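Local coordinates for protein addiction module toxin RelE (Helicobacter pylori, PDB 4LSY) that probably acts as an RNA-cleaving endonuclease, the toxin half of a bacterial toxin-antitoxin system, and can bind a copper ion, at residues V68-L73 against L82-H87; M4-L9 against K75-I80. The protein carries 1 engineered substitution. All coordinates share one frame; numbering follows the deposited sequence.

How the contacts relate
Both contacts hold strand 78-85 to a neighbour in one mixed sheet: contact 1 on its antiparallel side, to its hairpin partner 68-75, and contact 2 on its parallel side, to strand 6-9 at one edge of the sheet. Contact 1 lies near the middle of the chain, and most of its residues are buried; contact 2 is farther out and has more exposed residues. The chemistry follows place: leucine and valine, with a predicted active-site histidine at an exposed edge, in the first; charged and amide groups on one face and leucines on the other in the second. Their centres are about 16 Å apart, yet they touch, Tyr72 CD1 packing on Leu79 CD1 at 3.7 Å.

Contact 1: V68-L73 against L82-H87; sequences VSLVYL and LRLGSH. Engineered in segment 68-73: Ser69 (natural residue Leu).
Leu84 CD1 packs 3.8 Å from Val68 CG2 and also touches Leu70 CB and CD1, one branch serving two side chains of the facing strand. These residues belong to the antiparallel hairpin of strands 68-75 and 78-85, inside the mixed sheet of this RelE-family toxin. Leu70 and Leu84 form a non-hydrogen-bonded pair on the face covered by helices 11-22 and 28-38, where Phe13, Phe17, Leu30 and Leu37 surround them; branched aliphatic chains suit this core. With CG anti to its backbone N (chi1 -168°), Leu84 brings CD1 in toward the facing strand.

Farther along, the second strand fits an extra residue opposite Val71, which Leu82 and Arg83 share: a classic beta bulge. Val71 O takes Leu82 N at 2.9 Å, nearly end-on to the carbonyl, and Arg83 N in a weak bond at 3.4 Å. Val71 N returns an almost straight bond to Arg83 O (175° at the hydrogen). The aliphatic root of Arg83 packs on Val71, while its bent chain leads off to a salt bridge with Asp16.

Gly85, where the backbone angles would drive a CB into Leu84 O, exchanges two bonds with Ser69. Its N meets Ser69 O in the carbonyl plane, whereas Ser69 N approaches from above the plane of the Gly85 carbonyl, 2.7 Å from Gly85 O.

At the polar edge stands His87, a predicted proton donor and, with Glu61, a ligand of copper observed for this protein. Glu61 OE2 is hydrogen-bonded to both His87 ND1 and the hydroxyl of Ser69, an engineered residue replacing leucine. The His87 ring stacks with Phe91. A water joins the segments, giving a proton to Ser69 OG at 2.6 Å and accepting one from His87 N at 2.7 Å.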
loop_
_atom_site.group_PDB
_atom_site.type_symbol
_atom_site.label_atom_id
_atom_site.label_comp_id
_atom_site.label_asym_id
_atom_site.label_seq_id
_atom_site.Cartn_x
_atom_site.Cartn_y
_atom_site.Cartn_z
ATOM N N VAL A 68 -3.905 5.646 7.512
ATOM C CA VAL A 68 -2.919 4.650 7.118
ATOM C C VAL A 68 -2.826 4.617 5.606
ATOM O O VAL A 68 -3.806 4.382 4.909
ATOM C CB VAL A 68 -3.228 3.244 7.669
ATOM C CG1 VAL A 68 -4.609 2.845 7.301
ATOM C CG2 VAL A 68 -2.236 2.208 7.127
ATOM N N SER A 69 -1.629 4.881 5.109
ATOM C CA SER A 69 -1.381 4.871 3.684
ATOM C C SER A 69 -0.625 3.624 3.301
ATOM O O SER A 69 0.255 3.173 4.023
ATOM C CB SER A 69 -0.557 6.097 3.278
ATOM O OG SER A 69 -1.320 7.279 3.414
ATOM N N LEU A 70 -0.963 3.068 2.147
ATOM C CA LEU A 70 -0.141 2.036 1.550
ATOM C C LEU A 70 0.616 2.660 0.385
ATOM O O LEU A 70 0.011 3.297 -0.472
ATOM C CB LEU A 70 -1.011 0.865 1.060
ATOM C CG LEU A 70 -0.275 -0.196 0.220
ATOM C CD1 LEU A 70 0.706 -1.019 1.083
ATOM C CD2 LEU A 70 -1.279 -1.117 -0.536
ATOM N N VAL A 71 1.937 2.502 0.376
ATOM C CA VAL A 71 2.765 2.952 -0.730
ATOM C C VAL A 71 3.231 1.741 -1.508
ATOM O O VAL A 71 3.790 0.801 -0.935
ATOM C CB VAL A 71 3.987 3.719 -0.228
ATOM C CG1 VAL A 71 4.876 4.124 -1.403
ATOM C CG2 VAL A 71 3.538 4.934 0.583
ATOM N N TYR A 72 2.995 1.751 -2.811
ATOM C CA TYR A 72 3.245 0.552 -3.599
ATOM C C TYR A 72 3.677 0.886 -5.015
ATOM O O TYR A 72 3.635 2.038 -5.442
ATOM C CB TYR A 72 1.976 -0.299 -3.652
ATOM C CG TYR A 72 0.841 0.373 -4.413
ATOM C CD1 TYR A 72 0.671 0.146 -5.770
ATOM C CD2 TYR A 72 -0.057 1.229 -3.778
ATOM C CE1 TYR A 72 -0.348 0.750 -6.480
ATOM C CE2 TYR A 72 -1.089 1.842 -4.489
ATOM C CZ TYR A 72 -1.224 1.591 -5.841
ATOM O OH TYR A 72 -2.228 2.186 -6.585
ATOM N N LEU A 73 4.084 -0.140 -5.742
ATOM C CA LEU A 73 4.430 0.013 -7.141
ATOM C C LEU A 73 4.150 -1.276 -7.879
ATOM O O LEU A 73 4.513 -2.354 -7.412
ATOM C CB LEU A 73 5.912 0.334 -7.305
ATOM C CG LEU A 73 6.304 0.447 -8.780
ATOM C CD1 LEU A 73 5.685 1.692 -9.391
ATOM C CD2 LEU A 73 7.809 0.470 -8.934
ATOM N N LEU A 82 5.729 -1.328 -0.350
ATOM C CA LEU A 82 6.896 -0.632 0.187
ATOM C C LEU A 82 6.758 -0.195 1.632
ATOM O O LEU A 82 7.644 -0.439 2.446
ATOM C CB LEU A 82 7.226 0.599 -0.655
ATOM C CG LEU A 82 8.060 0.330 -1.900
ATOM C CD1 LEU A 82 7.147 0.176 -3.099
ATOM C CD2 LEU A 82 9.041 1.468 -2.085
ATOM N N ARG A 83 5.666 0.498 1.925
ATOM C CA ARG A 83 5.450 1.085 3.240
ATOM C C ARG A 83 3.978 1.020 3.606
ATOM O O ARG A 83 3.103 1.058 2.729
ATOM C CB ARG A 83 5.877 2.569 3.257
ATOM C CG ARG A 83 7.359 2.866 2.977
ATOM C CD ARG A 83 8.337 2.204 3.959
ATOM N NE ARG A 83 8.050 2.448 5.370
ATOM C CZ ARG A 83 8.488 3.494 6.063
ATOM N NH1 ARG A 83 9.222 4.424 5.471
ATOM N NH2 ARG A 83 8.185 3.617 7.358
ATOM N N LEU A 84 3.710 0.925 4.901
ATOM C CA LEU A 84 2.355 0.994 5.426
ATOM C C LEU A 84 2.353 1.885 6.673
ATOM O O LEU A 84 3.012 1.577 7.663
ATOM C CB LEU A 84 1.859 -0.409 5.778
ATOM C CG LEU A 84 0.367 -0.575 6.083
ATOM C CD1 LEU A 84 -0.511 -0.257 4.873
ATOM C CD2 LEU A 84 0.068 -1.985 6.614
ATOM N N GLY A 85 1.620 2.993 6.635
ATOM C CA GLY A 85 1.520 3.826 7.821
ATOM C C GLY A 85 1.029 5.217 7.496
ATOM O O GLY A 85 0.717 5.516 6.335
ATOM N N SER A 86 0.948 6.065 8.513
ATOM C CA SER A 86 0.504 7.440 8.307
ATOM C C SER A 86 1.449 8.173 7.360
ATOM O O SER A 86 2.674 8.042 7.449
ATOM C CB SER A 86 0.423 8.188 9.646
ATOM O OG SER A 86 -0.598 7.650 10.477
ATOM N N HIS A 87 0.879 8.952 6.449
ATOM C CA HIS A 87 1.672 9.726 5.506
ATOM C C HIS A 87 2.777 10.540 6.204
ATOM O O HIS A 87 3.934 10.498 5.799
ATOM C CB HIS A 87 0.776 10.661 4.683
ATOM C CG HIS A 87 1.445 11.197 3.459
ATOM N ND1 HIS A 87 1.499 10.715 2.194
ATOM C CD2 HIS A 87 2.193 12.352 3.462
ATOM C CE1 HIS A 87 2.263 11.591 1.460
ATOM N NE2 HIS A 87 2.671 12.568 2.247
HETATM O O HOH W 1 -1.657 8.040 5.917
#

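Contact 2: M4-L9 against K75-I80; sequences MLKLNL and KDDELI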
loop_
_atom_site.group_PDB
_atom_site.type_symbol
_atom_site.label_atom_id
_atom_site.label_comp_id
_atom_site.label_asym_id
_atom_site.label_seq_id
_atom_site.Cartn_x
_atom_site.Cartn_y
_atom_site.Cartn_z
ATOM N N MET A 4 -2.418 -12.899 -12.433
ATOM C CA MET A 4 -2.348 -11.949 -11.319
ATOM C C MET A 4 -0.886 -11.615 -10.990
ATOM O O MET A 4 -0.026 -12.467 -11.102
ATOM C CB MET A 4 -3.022 -12.560 -10.096
ATOM C CG MET A 4 -3.408 -11.589 -9.035
ATOM S SD MET A 4 -4.118 -12.463 -7.620
ATOM C CE MET A 4 -5.660 -13.032 -8.311
ATOM N N LEU A 5 -0.602 -10.383 -10.578
ATOM C CA LEU A 5 0.771 -10.024 -10.214
ATOM C C LEU A 5 1.249 -10.869 -9.035
ATOM O O LEU A 5 0.445 -11.239 -8.181
ATOM C CB LEU A 5 0.837 -8.538 -9.832
ATOM C CG LEU A 5 0.571 -7.548 -10.962
ATOM C CD1 LEU A 5 0.374 -6.136 -10.434
ATOM C CD2 LEU A 5 1.722 -7.610 -11.958
ATOM N N LYS A 6 2.549 -11.175 -8.984
ATOM C CA LYS A 6 3.148 -11.754 -7.777
ATOM C C LYS A 6 3.312 -10.663 -6.721
ATOM O O LYS A 6 3.474 -9.488 -7.055
ATOM C CB LYS A 6 4.531 -12.353 -8.071
ATOM C CG LYS A 6 4.598 -13.210 -9.321
ATOM C CD LYS A 6 6.044 -13.588 -9.648
ATOM C CE LYS A 6 6.114 -14.339 -10.970
ATOM N NZ LYS A 6 7.360 -15.141 -11.112
ATOM N N LEU A 7 3.306 -11.056 -5.451
ATOM C CA LEU A 7 3.402 -10.103 -4.348
ATOM C C LEU A 7 4.842 -9.980 -3.866
ATOM O O LEU A 7 5.495 -10.985 -3.591
ATOM C CB LEU A 7 2.573 -10.582 -3.165
ATOM C CG LEU A 7 1.252 -9.915 -2.813
ATOM C CD1 LEU A 7 0.760 -10.500 -1.487
ATOM C CD2 LEU A 7 1.374 -8.382 -2.757
ATOM N N ASN A 8 5.331 -8.755 -3.743
ATOM C CA ASN A 8 6.671 -8.539 -3.231
ATOM C C ASN A 8 6.627 -7.612 -2.020
ATOM O O ASN A 8 6.409 -6.408 -2.165
ATOM C CB ASN A 8 7.554 -7.961 -4.337
ATOM C CG ASN A 8 8.999 -7.809 -3.912
ATOM O OD1 ASN A 8 9.300 -7.651 -2.732
ATOM N ND2 ASN A 8 9.902 -7.833 -4.883
ATOM N N LEU A 9 6.814 -8.183 -0.829
ATOM C CA LEU A 9 6.706 -7.432 0.406
ATOM C C LEU A 9 8.105 -6.997 0.808
ATOM O O LEU A 9 8.942 -7.834 1.132
ATOM C CB LEU A 9 6.115 -8.292 1.529
ATOM C CG LEU A 9 4.798 -9.070 1.363
ATOM C CD1 LEU A 9 4.186 -9.423 2.732
ATOM C CD2 LEU A 9 3.797 -8.297 0.536
ATOM N N LYS A 75 5.478 -3.143 -10.962
ATOM C CA LYS A 75 6.583 -3.172 -11.899
ATOM C C LYS A 75 6.710 -4.561 -12.501
ATOM O O LYS A 75 6.865 -5.546 -11.778
ATOM C CB LYS A 75 7.888 -2.750 -11.213
ATOM C CG LYS A 75 9.108 -2.776 -12.130
ATOM C CD LYS A 75 10.217 -1.900 -11.572
ATOM C CE LYS A 75 11.395 -1.814 -12.536
ATOM N NZ LYS A 75 12.459 -0.897 -12.019
ATOM N N ASP A 76 6.632 -4.634 -13.826
ATOM C CA ASP A 76 6.707 -5.910 -14.524
ATOM C C ASP A 76 5.624 -6.858 -13.998
ATOM O O ASP A 76 4.436 -6.550 -14.086
ATOM C CB ASP A 76 8.108 -6.514 -14.375
ATOM C CG ASP A 76 9.181 -5.645 -15.002
ATOM O OD1 ASP A 76 8.874 -4.933 -15.976
ATOM O OD2 ASP A 76 10.329 -5.661 -14.522
ATOM N N ASP A 77 6.009 -7.996 -13.434
ATOM C CA ASP A 77 4.986 -8.923 -12.961
ATOM C C ASP A 77 4.851 -8.988 -11.436
ATOM O O ASP A 77 4.381 -9.984 -10.880
ATOM C CB ASP A 77 5.162 -10.315 -13.583
ATOM C CG ASP A 77 6.335 -11.083 -13.008
ATOM O OD1 ASP A 77 7.288 -10.468 -12.484
ATOM O OD2 ASP A 77 6.301 -12.326 -13.101
ATOM N N GLU A 78 5.236 -7.903 -10.771
ATOM C CA GLU A 78 5.144 -7.818 -9.315
ATOM C C GLU A 78 4.341 -6.625 -8.847
ATOM O O GLU A 78 4.453 -5.530 -9.411
ATOM C CB GLU A 78 6.547 -7.682 -8.701
ATOM C CG GLU A 78 7.382 -8.930 -8.815
ATOM C CD GLU A 78 8.723 -8.805 -8.103
ATOM O OE1 GLU A 78 9.342 -7.715 -8.142
ATOM O OE2 GLU A 78 9.139 -9.810 -7.494
ATOM N N LEU A 79 3.547 -6.833 -7.803
ATOM C CA LEU A 79 3.061 -5.732 -6.987
ATOM C C LEU A 79 4.009 -5.627 -5.811
ATOM O O LEU A 79 4.112 -6.557 -5.017
ATOM C CB LEU A 79 1.629 -5.982 -6.491
ATOM C CG LEU A 79 1.020 -4.902 -5.574
ATOM C CD1 LEU A 79 0.895 -3.559 -6.294
ATOM C CD2 LEU A 79 -0.350 -5.325 -4.977
ATOM N N ILE A 80 4.732 -4.510 -5.728
ATOM C CA ILE A 80 5.683 -4.283 -4.642
ATOM C C ILE A 80 5.051 -3.430 -3.539
ATOM O O ILE A 80 4.615 -2.294 -3.780
ATOM C CB ILE A 80 6.964 -3.588 -5.173
ATOM C CG1 ILE A 80 7.614 -4.447 -6.266
ATOM C CG2 ILE A 80 7.948 -3.343 -4.039
ATOM C CD1 ILE A 80 8.713 -3.744 -7.050
HETATM O O HOH W 2 2.553 -12.099 -12.545
#
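Asp77 O is gripped by Lys6 N at 2.9 Å, 22° off the carbonyl plane, and by a water that also bonds Met4 O, tying the first modelled residue to the turn. Asp77 CG lies between its backbone N and carbonyl carbon (chi1 74°), swinging the carboxylate to Lys6, whose CE passes OD2 more closely than NZ does; NZ to OD2 is a long salt bridge of 3.6 Å. Leu79 N then meets Lys6 O at 2.8 Å, nearly in line with the carbonyl, and Asn8 N donates to Leu79 O. This alternation is a parallel beta ladder, joining strand 6-9 at the edge of the sheet to strand 78-85, which leaves the type II' turn at Glu78.

On the face with Lys6, where long polar chains suit exposure, Asn8 ND2 sits before the Glu78 carboxylate in two weak bonds, 3.3 Å to OE1 and 3.4 Å to OE2, amide and carboxylate planes 76° apart. Leucines suit the other face: Leu79 is buried against Leu37 of helix 28-38, and Leu7 lies side by side with Leu79. Leu5 crosses Leu79 at about a right angle, CD1 on Leu79 CB, while CD2 presses on Asp77 C at 3.5 Å.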